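Local structure of BtGH115A (Bacteroides thetaiotaomicron, 5BY3) at residues Ile759-Asp763 / Glu764-Leu768; Asp45-Ser48 / Arg49-Thr53; His494-Pro498 / Glu499-Asn503; Ile30-Ser33 / Gly34-Pro38. The protein acts as a family GH115 4-O-methyl-alpha-glucuronidase with specificity for decorated arabinogalactans. All coordinates share one frame; numbering follows the deposited sequence.

How the interactions relate
All four contacts are local and follow one another in series without nesting or crossing. From the N terminus, interaction 4 (30-38) turns the chain from strand 28-31 into helix 38-55, and interaction 2 (45-53) joins successive turns of that helix, closing no loop. These two touch: Leu51 CD1 packs on Ile30 CD1 at 3.9 Å, joining helix to strand in a beta-alpha-beta unit. Interaction 3 (494-503) closes a turn at the exit from helix 476-495, with its centre about 42 Å from that of interaction 2. Interaction 1 (759-768) closes the bend that links two C-terminal sheets; its nearest atoms are about 9 Å from interaction 3.

Interaction 1: residues Ile759-Asp763 / Glu764-Leu768; sequences IKALD and EGVIL
Ala761 and Val766 form the apolar part of this contact, facing each other across the bend between two strands. The methyl of Ala761 rests against one branch of Val766, CB to CG2 being 4.1 Å, and the CB of each residue points toward the other segment. That branch lies anti to the carbonyl carbon of Val766, with CG1 anti to the backbone N (chi1 170°), and this rotation also carries CG2 up to the carbonyl oxygen of Asp763, 3.3 Å away. The CG2 methyl thus meets both the Ala761 side chain and the Asp763 peptide group.

Polar backbone bonding is sparse. No hydrogen bond runs between 759-763 and 764-768, in contrast to the paired strands of a beta hairpin. The sharp change of direction comes instead from an inverse gamma turn centred on Gly765, in which Val766 N donates to Glu764 O at 3.0 Å.

The charged groups of the bend look outward for partners. Asp763 turns its carboxylate away from 764-768, and OD2 makes a salt bridge with Arg708 NE; Glu764 OE1 has a weak hydrogen bond to His703 ND1.

Strand 755-761 belongs to a four-stranded antiparallel sheet and strand 766-772 to another antiparallel sheet, so the connection is a beta arch, consistent with a sandwich-like C-terminal domain. Leu768 packs on Leu678 and Phe680 of strand 677-682, while Ala761 and Leu768 both touch Ile672 of strand 670-672.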
loop_
_atom_site.group_PDB
_atom_site.type_symbol
_atom_site.label_atom_id
_atom_site.label_comp_id
_atom_site.label_asym_id
_atom_site.label_seq_id
_atom_site.Cartn_x
_atom_site.Cartn_y
_atom_site.Cartn_z
ATOM N N ILE A 759 -20.923 -15.669 -20.992
ATOM C CA ILE A 759 -19.505 -15.274 -20.745
ATOM C C ILE A 759 -18.744 -16.377 -19.986
ATOM O O ILE A 759 -19.028 -16.648 -18.813
ATOM C CB ILE A 759 -19.410 -13.904 -19.999
ATOM C CG1 ILE A 759 -20.003 -12.782 -20.862
ATOM C CG2 ILE A 759 -17.969 -13.568 -19.646
ATOM C CD1 ILE A 759 -20.663 -11.663 -20.088
ATOM N N LYS A 760 -17.790 -17.013 -20.659
ATOM C CA LYS A 760 -17.002 -18.090 -20.061
ATOM C C LYS A 760 -15.535 -17.682 -19.830
ATOM O O LYS A 760 -14.904 -17.116 -20.728
ATOM C CB LYS A 760 -17.074 -19.330 -20.955
ATOM C CG LYS A 760 -16.464 -20.577 -20.340
ATOM C CD LYS A 760 -16.659 -21.802 -21.208
ATOM C CE LYS A 760 -15.709 -22.896 -20.768
ATOM N NZ LYS A 760 -16.163 -24.249 -21.201
ATOM N N ALA A 761 -14.989 -17.986 -18.650
ATOM C CA ALA A 761 -13.582 -17.716 -18.378
ATOM C C ALA A 761 -12.691 -18.828 -18.903
ATOM O O ALA A 761 -12.910 -20.003 -18.564
ATOM C CB ALA A 761 -13.351 -17.562 -16.891
ATOM N N LEU A 762 -11.671 -18.453 -19.683
ATOM C CA LEU A 762 -10.635 -19.379 -20.165
ATOM C C LEU A 762 -9.354 -19.408 -19.333
ATOM O O LEU A 762 -8.624 -20.400 -19.359
ATOM C CB LEU A 762 -10.280 -19.078 -21.629
ATOM C CG LEU A 762 -10.967 -19.867 -22.757
ATOM C CD1 LEU A 762 -12.429 -20.212 -22.473
ATOM C CD2 LEU A 762 -10.840 -19.072 -24.056
ATOM N N ASP A 763 -9.074 -18.320 -18.615
ATOM C CA ASP A 763 -7.868 -18.227 -17.790
ATOM C C ASP A 763 -8.217 -17.962 -16.348
ATOM O O ASP A 763 -9.397 -17.703 -16.026
ATOM C CB ASP A 763 -6.908 -17.177 -18.354
ATOM C CG ASP A 763 -6.459 -17.515 -19.762
ATOM O OD1 ASP A 763 -5.707 -18.510 -19.932
ATOM O OD2 ASP A 763 -6.869 -16.807 -20.704
ATOM N N GLU A 764 -7.188 -18.029 -15.496
ATOM C CA GLU A 764 -7.327 -17.962 -14.051
ATOM C C GLU A 764 -8.045 -16.701 -13.507
ATOM O O GLU A 764 -9.262 -16.764 -13.230
ATOM C CB GLU A 764 -5.982 -18.224 -13.368
ATOM C CG GLU A 764 -6.127 -18.840 -11.977
ATOM C CD GLU A 764 -5.060 -19.879 -11.663
ATOM O OE1 GLU A 764 -4.651 -20.620 -12.577
ATOM O OE2 GLU A 764 -4.635 -19.968 -10.493
ATOM N N GLY A 765 -7.342 -15.574 -13.376
ATOM C CA GLY A 765 -7.868 -14.444 -12.575
ATOM C C GLY A 765 -8.725 -13.438 -13.327
ATOM O O GLY A 765 -8.335 -12.263 -13.468
ATOM N N VAL A 766 -9.883 -13.914 -13.806
ATOM C CA VAL A 766 -10.809 -13.150 -14.664
ATOM C C VAL A 766 -11.878 -12.569 -13.774
ATOM O O VAL A 766 -12.621 -13.324 -13.109
ATOM C CB VAL A 766 -11.514 -14.062 -15.681
ATOM C CG1 VAL A 766 -12.640 -13.346 -16.417
ATOM C CG2 VAL A 766 -10.502 -14.652 -16.653
ATOM N N ILE A 767 -11.971 -11.242 -13.730
ATOM C CA ILE A 767 -12.913 -10.670 -12.788
ATOM C C ILE A 767 -13.823 -9.729 -13.525
ATOM O O ILE A 767 -13.365 -8.695 -14.030
ATOM C CB ILE A 767 -12.207 -9.981 -11.603
ATOM C CG1 ILE A 767 -11.472 -11.009 -10.768
ATOM C CG2 ILE A 767 -13.210 -9.276 -10.705
ATOM C CD1 ILE A 767 -10.095 -10.538 -10.355
ATOM N N LEU A 768 -15.099 -10.117 -13.583
ATOM C CA LEU A 768 -16.139 -9.339 -14.240
ATOM C C LEU A 768 -16.640 -8.226 -13.338
ATOM O O LEU A 768 -16.849 -8.435 -12.146
ATOM C CB LEU A 768 -17.297 -10.247 -14.699
ATOM C CG LEU A 768 -18.440 -9.551 -15.471
ATOM C CD1 LEU A 768 -18.051 -9.069 -16.864
ATOM C CD2 LEU A 768 -19.686 -10.427 -15.540
#

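Interaction 2: residues Asp45-Ser48 / Arg49-Thr53; sequences DLLS and RDLQT
Leu46 and Arg49 lie side by side and point the same way from helix 38-55, with the leucine methyl CD2 set over the centre of one guanidinium face, 3.6 Å from Arg49 CZ. The arginine begins with CG anti to its own N (chi1 -172°) and bends at chi3, which turns the flat group broadside to the methyl. Its NH2 is left to form salt bridges with Glu201 and Glu133.

Leu47 and Leu51, one helical turn apart, cross at a slant: CG of the first meets CD1 of the second at 3.7 Å. Between these pairs the Asp50 carboxylate folds back along the helix, its OD2 3.2 Å from Leu46 O. These two acceptors cannot bond to each other; OD2 is instead satisfied by Ser124 OG and by a salt bridge to Arg205.

Successive alpha-helical bonds fix this spacing, among them Arg49 N to Asp45 O at 2.9 Å. Farther along, Arg49 O takes both N and OG1 of Thr53, from opposite faces of its plane.

The helix is the crossover of a beta-alpha-beta unit: Leu51 packs on strand 28-31, Leu47 on helix 113-126, and Leu46 reaches both helices 113-126 and 193-205.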
loop_
_atom_site.group_PDB
_atom_site.type_symbol
_atom_site.label_atom_id
_atom_site.label_comp_id
_atom_site.label_asym_id
_atom_site.label_seq_id
_atom_site.Cartn_x
_atom_site.Cartn_y
_atom_site.Cartn_z
ATOM N N ASP A 45 10.071 0.639 26.424
ATOM C CA ASP A 45 9.877 2.092 26.536
ATOM C C ASP A 45 8.512 2.526 25.976
ATOM O O ASP A 45 7.771 3.295 26.630
ATOM C CB ASP A 45 11.020 2.869 25.851
ATOM C CG ASP A 45 12.329 2.853 26.642
ATOM O OD1 ASP A 45 12.406 2.270 27.751
ATOM O OD2 ASP A 45 13.307 3.444 26.144
ATOM N N LEU A 46 8.177 1.996 24.796
ATOM C CA LEU A 46 6.924 2.300 24.130
ATOM C C LEU A 46 5.743 1.848 24.961
ATOM O O LEU A 46 4.770 2.558 25.034
ATOM C CB LEU A 46 6.843 1.638 22.762
ATOM C CG LEU A 46 7.197 2.474 21.545
ATOM C CD1 LEU A 46 6.941 1.651 20.288
ATOM C CD2 LEU A 46 6.432 3.799 21.528
ATOM N N LEU A 47 5.840 0.688 25.607
ATOM C CA LEU A 47 4.736 0.208 26.454
ATOM C C LEU A 47 4.552 1.082 27.691
ATOM O O LEU A 47 3.422 1.369 28.108
ATOM C CB LEU A 47 4.906 -1.270 26.836
ATOM C CG LEU A 47 3.861 -1.894 27.759
ATOM C CD1 LEU A 47 2.506 -2.095 27.116
ATOM C CD2 LEU A 47 4.352 -3.226 28.262
ATOM N N SER A 48 5.671 1.500 28.259
ATOM C CA SER A 48 5.685 2.276 29.477
ATOM C C SER A 48 5.019 3.578 29.192
ATOM O O SER A 48 4.180 4.036 29.975
ATOM C CB SER A 48 7.115 2.534 29.942
ATOM O OG SER A 48 7.757 1.305 30.045
ATOM N N ARG A 49 5.396 4.163 28.057
ATOM C CA ARG A 49 4.726 5.357 27.547
ATOM C C ARG A 49 3.186 5.178 27.498
ATOM O O ARG A 49 2.450 6.076 27.884
ATOM C CB ARG A 49 5.310 5.706 26.187
ATOM C CG ARG A 49 4.847 7.029 25.643
ATOM C CD ARG A 49 5.772 7.426 24.519
ATOM N NE ARG A 49 5.158 7.220 23.224
ATOM C CZ ARG A 49 5.813 7.278 22.068
ATOM N NH1 ARG A 49 7.122 7.508 22.026
ATOM N NH2 ARG A 49 5.149 7.095 20.939
ATOM N N ASP A 50 2.737 3.993 27.074
ATOM C CA ASP A 50 1.319 3.670 26.934
ATOM C C ASP A 50 0.687 3.330 28.257
ATOM O O ASP A 50 -0.436 3.726 28.496
ATOM C CB ASP A 50 1.106 2.544 25.904
ATOM C CG ASP A 50 1.672 2.898 24.536
ATOM O OD1 ASP A 50 1.942 4.113 24.271
ATOM O OD2 ASP A 50 1.881 1.957 23.732
ATOM N N LEU A 51 1.409 2.608 29.121
ATOM C CA LEU A 51 0.989 2.378 30.512
ATOM C C LEU A 51 0.698 3.680 31.297
ATOM O O LEU A 51 -0.307 3.758 32.002
ATOM C CB LEU A 51 2.037 1.521 31.248
ATOM C CG LEU A 51 1.898 0.014 31.006
ATOM C CD1 LEU A 51 3.245 -0.643 31.227
ATOM C CD2 LEU A 51 0.832 -0.644 31.858
ATOM N N GLN A 52 1.586 4.673 31.170
ATOM C CA GLN A 52 1.357 6.024 31.642
ATOM C C GLN A 52 0.125 6.684 31.007
ATOM O O GLN A 52 -0.717 7.232 31.726
ATOM C CB GLN A 52 2.604 6.893 31.367
ATOM C CG GLN A 52 2.725 8.156 32.203
ATOM C CD GLN A 52 2.684 7.901 33.719
ATOM O OE1 GLN A 52 3.610 7.334 34.303
ATOM N NE2 GLN A 52 1.599 8.328 34.357
ATOM N N THR A 53 0.025 6.663 29.670
ATOM C CA THR A 53 -1.067 7.370 28.985
ATOM C C THR A 53 -2.418 6.754 29.385
ATOM O O THR A 53 -3.334 7.464 29.798
ATOM C CB THR A 53 -0.890 7.359 27.463
ATOM O OG1 THR A 53 0.429 7.806 27.131
ATOM C CG2 THR A 53 -1.888 8.268 26.765
#

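Interaction 3: residues His494-Pro498 / Glu499-Asn503; sequences HIRKP and EFMGN
After helix 476-495 the backbone leaves helical angles at Arg496 and then coils tightly, Phe500 N donating to Lys497 O at 3.0 Å and Met501 N to Pro498 O at 3.2 Å, before a type I beta turn runs from Phe500 to Asn503. The side chain of Arg496 bends at chi2 (96°) and grips the Phe500 carbonyl side-on with two nitrogens. Its NE bond is the shorter, 2.9 Å to Phe500 O, although NE sits above the carbonyl plane; NH2 makes a longer bond to the same oxygen but comes in the plane, on a lone pair. With Asn503 N closing the beta turn onto it as well, this one oxygen receives three donors. The guanidinium stands at 89° to the Phe500 ring. Farther back, Arg496 CG touches the selenium of Met501, a selenomethionine, at 3.6 Å.

Lys497 runs alongside Phe500 in the same direction. Its CB makes a CH-pi contact over the ring face, 3.8 Å from the centroid, and CD reaches Phe500 CZ.

Glu499 links the turn to its surroundings: OE2 accepts from the backbone N of both Trp405 and Leu406, just after the nickel-site residue Leu404. With its side chain about 7 Å from the ion, this helix-exit turn borders the nickel site.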
loop_
_atom_site.group_PDB
_atom_site.type_symbol
_atom_site.label_atom_id
_atom_site.label_comp_id
_atom_site.label_asym_id
_atom_site.label_seq_id
_atom_site.Cartn_x
_atom_site.Cartn_y
_atom_site.Cartn_z
ATOM N N HIS A 494 -12.033 4.957 -7.225
ATOM C CA HIS A 494 -11.713 3.818 -8.091
ATOM C C HIS A 494 -12.153 4.149 -9.514
ATOM O O HIS A 494 -11.465 3.850 -10.491
ATOM C CB HIS A 494 -12.444 2.584 -7.548
ATOM C CG HIS A 494 -12.153 1.296 -8.259
ATOM N ND1 HIS A 494 -11.046 0.520 -7.977
ATOM C CD2 HIS A 494 -12.875 0.595 -9.175
ATOM C CE1 HIS A 494 -11.080 -0.582 -8.717
ATOM N NE2 HIS A 494 -12.184 -0.571 -9.443
ATOM N N ILE A 495 -13.296 4.796 -9.624
ATOM C CA ILE A 495 -13.843 5.203 -10.905
ATOM C C ILE A 495 -12.928 6.238 -11.557
ATOM O O ILE A 495 -12.647 6.183 -12.744
ATOM C CB ILE A 495 -15.296 5.688 -10.705
ATOM C CG1 ILE A 495 -16.164 4.434 -10.413
ATOM C CG2 ILE A 495 -15.824 6.451 -11.918
ATOM C CD1 ILE A 495 -17.606 4.664 -10.027
ATOM N N ARG A 496 -12.436 7.161 -10.752
ATOM C CA ARG A 496 -11.489 8.139 -11.201
ATOM C C ARG A 496 -10.998 8.837 -9.959
ATOM O O ARG A 496 -11.775 9.439 -9.222
ATOM C CB ARG A 496 -12.147 9.121 -12.142
ATOM C CG ARG A 496 -11.125 9.867 -12.960
ATOM C CD ARG A 496 -10.946 9.216 -14.318
ATOM N NE ARG A 496 -9.895 9.905 -15.073
ATOM C CZ ARG A 496 -9.456 9.539 -16.276
ATOM N NH1 ARG A 496 -9.974 8.466 -16.880
ATOM N NH2 ARG A 496 -8.478 10.239 -16.852
ATOM N N LYS A 497 -9.710 8.677 -9.703
ATOM C CA LYS A 497 -9.009 9.332 -8.612
ATOM C C LYS A 497 -9.095 10.856 -8.737
ATOM O O LYS A 497 -9.207 11.385 -9.849
ATOM C CB LYS A 497 -7.555 8.902 -8.635
ATOM C CG LYS A 497 -7.328 7.464 -8.192
ATOM C CD LYS A 497 -5.861 7.101 -7.982
ATOM C CE LYS A 497 -5.654 6.063 -6.863
ATOM N NZ LYS A 497 -6.087 4.655 -7.136
ATOM N N PRO A 498 -9.054 11.570 -7.604
ATOM C CA PRO A 498 -8.969 13.036 -7.662
ATOM C C PRO A 498 -7.932 13.574 -8.642
ATOM O O PRO A 498 -8.271 14.415 -9.469
ATOM C CB PRO A 498 -8.590 13.404 -6.245
ATOM C CG PRO A 498 -9.351 12.389 -5.447
ATOM C CD PRO A 498 -9.224 11.104 -6.211
ATOM N N GLU A 499 -6.712 13.054 -8.562
ATOM C CA GLU A 499 -5.603 13.428 -9.407
ATOM C C GLU A 499 -5.807 13.120 -10.872
ATOM O O GLU A 499 -5.209 13.801 -11.678
ATOM C CB GLU A 499 -4.309 12.760 -8.919
ATOM C CG GLU A 499 -3.884 13.155 -7.515
ATOM C CD GLU A 499 -4.400 12.198 -6.455
ATOM O OE1 GLU A 499 -5.438 11.582 -6.738
ATOM O OE2 GLU A 499 -3.789 12.067 -5.334
ATOM N N PHE A 500 -6.659 12.147 -11.232
ATOM C CA PHE A 500 -7.026 11.855 -12.651
ATOM C C PHE A 500 -8.213 12.672 -13.253
ATOM O O PHE A 500 -8.596 12.463 -14.421
ATOM C CB PHE A 500 -7.298 10.349 -12.908
ATOM C CG PHE A 500 -6.307 9.391 -12.295
ATOM C CD1 PHE A 500 -5.015 9.785 -11.907
ATOM C CD2 PHE A 500 -6.677 8.032 -12.131
ATOM C CE1 PHE A 500 -4.134 8.858 -11.302
ATOM C CE2 PHE A 500 -5.793 7.095 -11.574
ATOM C CZ PHE A 500 -4.510 7.506 -11.153
HETATM N N MSE A 501 -8.786 13.599 -12.493
HETATM C CA MSE A 501 -10.048 14.270 -12.896
HETATM C C MSE A 501 -9.866 15.304 -13.964
HETATM O O MSE A 501 -10.856 15.784 -14.515
HETATM C CB MSE A 501 -10.773 14.948 -11.730
HETATM C CG MSE A 501 -11.368 13.899 -10.797
HETATM SE SE MSE A 501 -12.758 12.849 -11.696
HETATM C CE MSE A 501 -13.927 14.307 -12.270
ATOM N N GLY A 502 -8.615 15.667 -14.260
ATOM C CA GLY A 502 -8.308 16.542 -15.385
ATOM C C GLY A 502 -8.248 15.834 -16.730
ATOM O O GLY A 502 -8.203 16.503 -17.783
ATOM N N ASN A 503 -8.245 14.489 -16.718
ATOM C CA ASN A 503 -8.039 13.695 -17.942
ATOM C C ASN A 503 -6.742 14.141 -18.659
ATOM O O ASN A 503 -6.726 14.362 -19.867
ATOM C CB ASN A 503 -9.284 13.794 -18.883
ATOM C CG ASN A 503 -9.334 12.685 -19.956
ATOM O OD1 ASN A 503 -8.670 11.638 -19.840
ATOM N ND2 ASN A 503 -10.132 12.916 -21.008
#

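Interaction 4: residues Ile30-Ser33 / Gly34-Pro38; sequences IACS and GSEAP
Ser33 and Ser35 meet in an ST turn that overlaps a type I beta turn from Ser33 to Glu36, at the point where the chain passes from strand 28-31 towards helix 38-55, which begins just beyond Ala37. Gly34 and Ser35 are the two central residues of the beta turn. Gly34 N is 3.0 Å from Ser33 OG, but the angle is too poor for a hydrogen bond.

Ser35 supplies the donor: its N binds Ser33 OG at 3.1 Å, with a nearly straight angle of 163° at the hydrogen. The bond is possible because Ser33 carries OG roughly opposite its own N (chi1 156°), which swings the hydroxyl forward over the turn. The CB of Ser35 then rests on the same oxygen at 3.4 Å, so one hydroxyl meets both backbone and side chain two residues on.

Glu36 follows, its chain bent at chi2 (110°); OE1 lies loosely near the CB of Ser33, while OE2 is hydrogen-bonded to Thr72 OG1 at the end of strand 68-72. Nearer the backbone, the CB of Glu36 is directed back at the earlier segment and comes to 3.7 Å from Ser33 O.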
loop_
_atom_site.group_PDB
_atom_site.type_symbol
_atom_site.label_atom_id
_atom_site.label_comp_id
_atom_site.label_asym_id
_atom_site.label_seq_id
_atom_site.Cartn_x
_atom_site.Cartn_y
_atom_site.Cartn_z
ATOM N N ILE A 30 8.138 -4.419 35.912
ATOM C CA ILE A 30 8.347 -5.203 34.726
ATOM C C ILE A 30 9.715 -5.895 34.763
ATOM O O ILE A 30 10.723 -5.237 34.885
ATOM C CB ILE A 30 8.111 -4.373 33.436
ATOM C CG1 ILE A 30 6.757 -3.590 33.521
ATOM C CG2 ILE A 30 8.148 -5.321 32.246
ATOM C CD1 ILE A 30 6.278 -2.855 32.266
ATOM N N ALA A 31 9.710 -7.227 34.669
ATOM C CA ALA A 31 10.905 -8.070 34.724
ATOM C C ALA A 31 11.446 -8.360 33.318
ATOM O O ALA A 31 10.739 -8.930 32.480
ATOM C CB ALA A 31 10.560 -9.364 35.435
ATOM N N CYS A 32 12.690 -7.961 33.059
ATOM C CA CYS A 32 13.316 -8.128 31.743
ATOM C C CYS A 32 14.809 -8.134 31.928
ATOM O O CYS A 32 15.364 -7.166 32.457
ATOM C CB CYS A 32 12.955 -6.974 30.800
ATOM S SG CYS A 32 13.825 -6.989 29.202
ATOM N N SER A 33 15.444 -9.214 31.474
ATOM C CA SER A 33 16.885 -9.380 31.572
ATOM C C SER A 33 17.577 -8.314 30.735
ATOM O O SER A 33 17.063 -7.914 29.679
ATOM C CB SER A 33 17.287 -10.787 31.125
ATOM O OG SER A 33 18.634 -10.829 30.691
ATOM N N GLY A 34 18.727 -7.845 31.224
ATOM C CA GLY A 34 19.503 -6.795 30.545
ATOM C C GLY A 34 20.228 -7.287 29.309
ATOM O O GLY A 34 20.821 -6.494 28.572
ATOM N N SER A 35 20.157 -8.598 29.081
ATOM C CA SER A 35 20.847 -9.271 27.982
ATOM C C SER A 35 20.060 -9.212 26.669
ATOM O O SER A 35 20.555 -9.627 25.624
ATOM C CB SER A 35 21.130 -10.736 28.366
ATOM O OG SER A 35 22.135 -10.845 29.372
ATOM N N GLU A 36 18.845 -8.670 26.728
ATOM C CA GLU A 36 17.920 -8.732 25.604
ATOM C C GLU A 36 18.215 -7.700 24.535
ATOM O O GLU A 36 18.706 -6.616 24.842
ATOM C CB GLU A 36 16.500 -8.579 26.085
ATOM C CG GLU A 36 15.599 -9.578 25.392
ATOM C CD GLU A 36 15.073 -10.687 26.292
ATOM O OE1 GLU A 36 15.330 -10.746 27.523
ATOM O OE2 GLU A 36 14.357 -11.517 25.731
ATOM N N ALA A 37 17.912 -8.053 23.284
ATOM C CA ALA A 37 18.233 -7.204 22.135
ATOM C C ALA A 37 17.630 -5.775 22.245
ATOM O O ALA A 37 16.604 -5.586 22.911
ATOM C CB ALA A 37 17.812 -7.882 20.856
ATOM N N PRO A 38 18.284 -4.771 21.642
ATOM C CA PRO A 38 17.793 -3.369 21.715
ATOM C C PRO A 38 16.286 -3.198 21.442
ATOM O O PRO A 38 15.584 -2.450 22.161
ATOM C CB PRO A 38 18.619 -2.648 20.642
ATOM C CG PRO A 38 19.708 -3.640 20.207
ATOM C CD PRO A 38 19.668 -4.819 21.137
#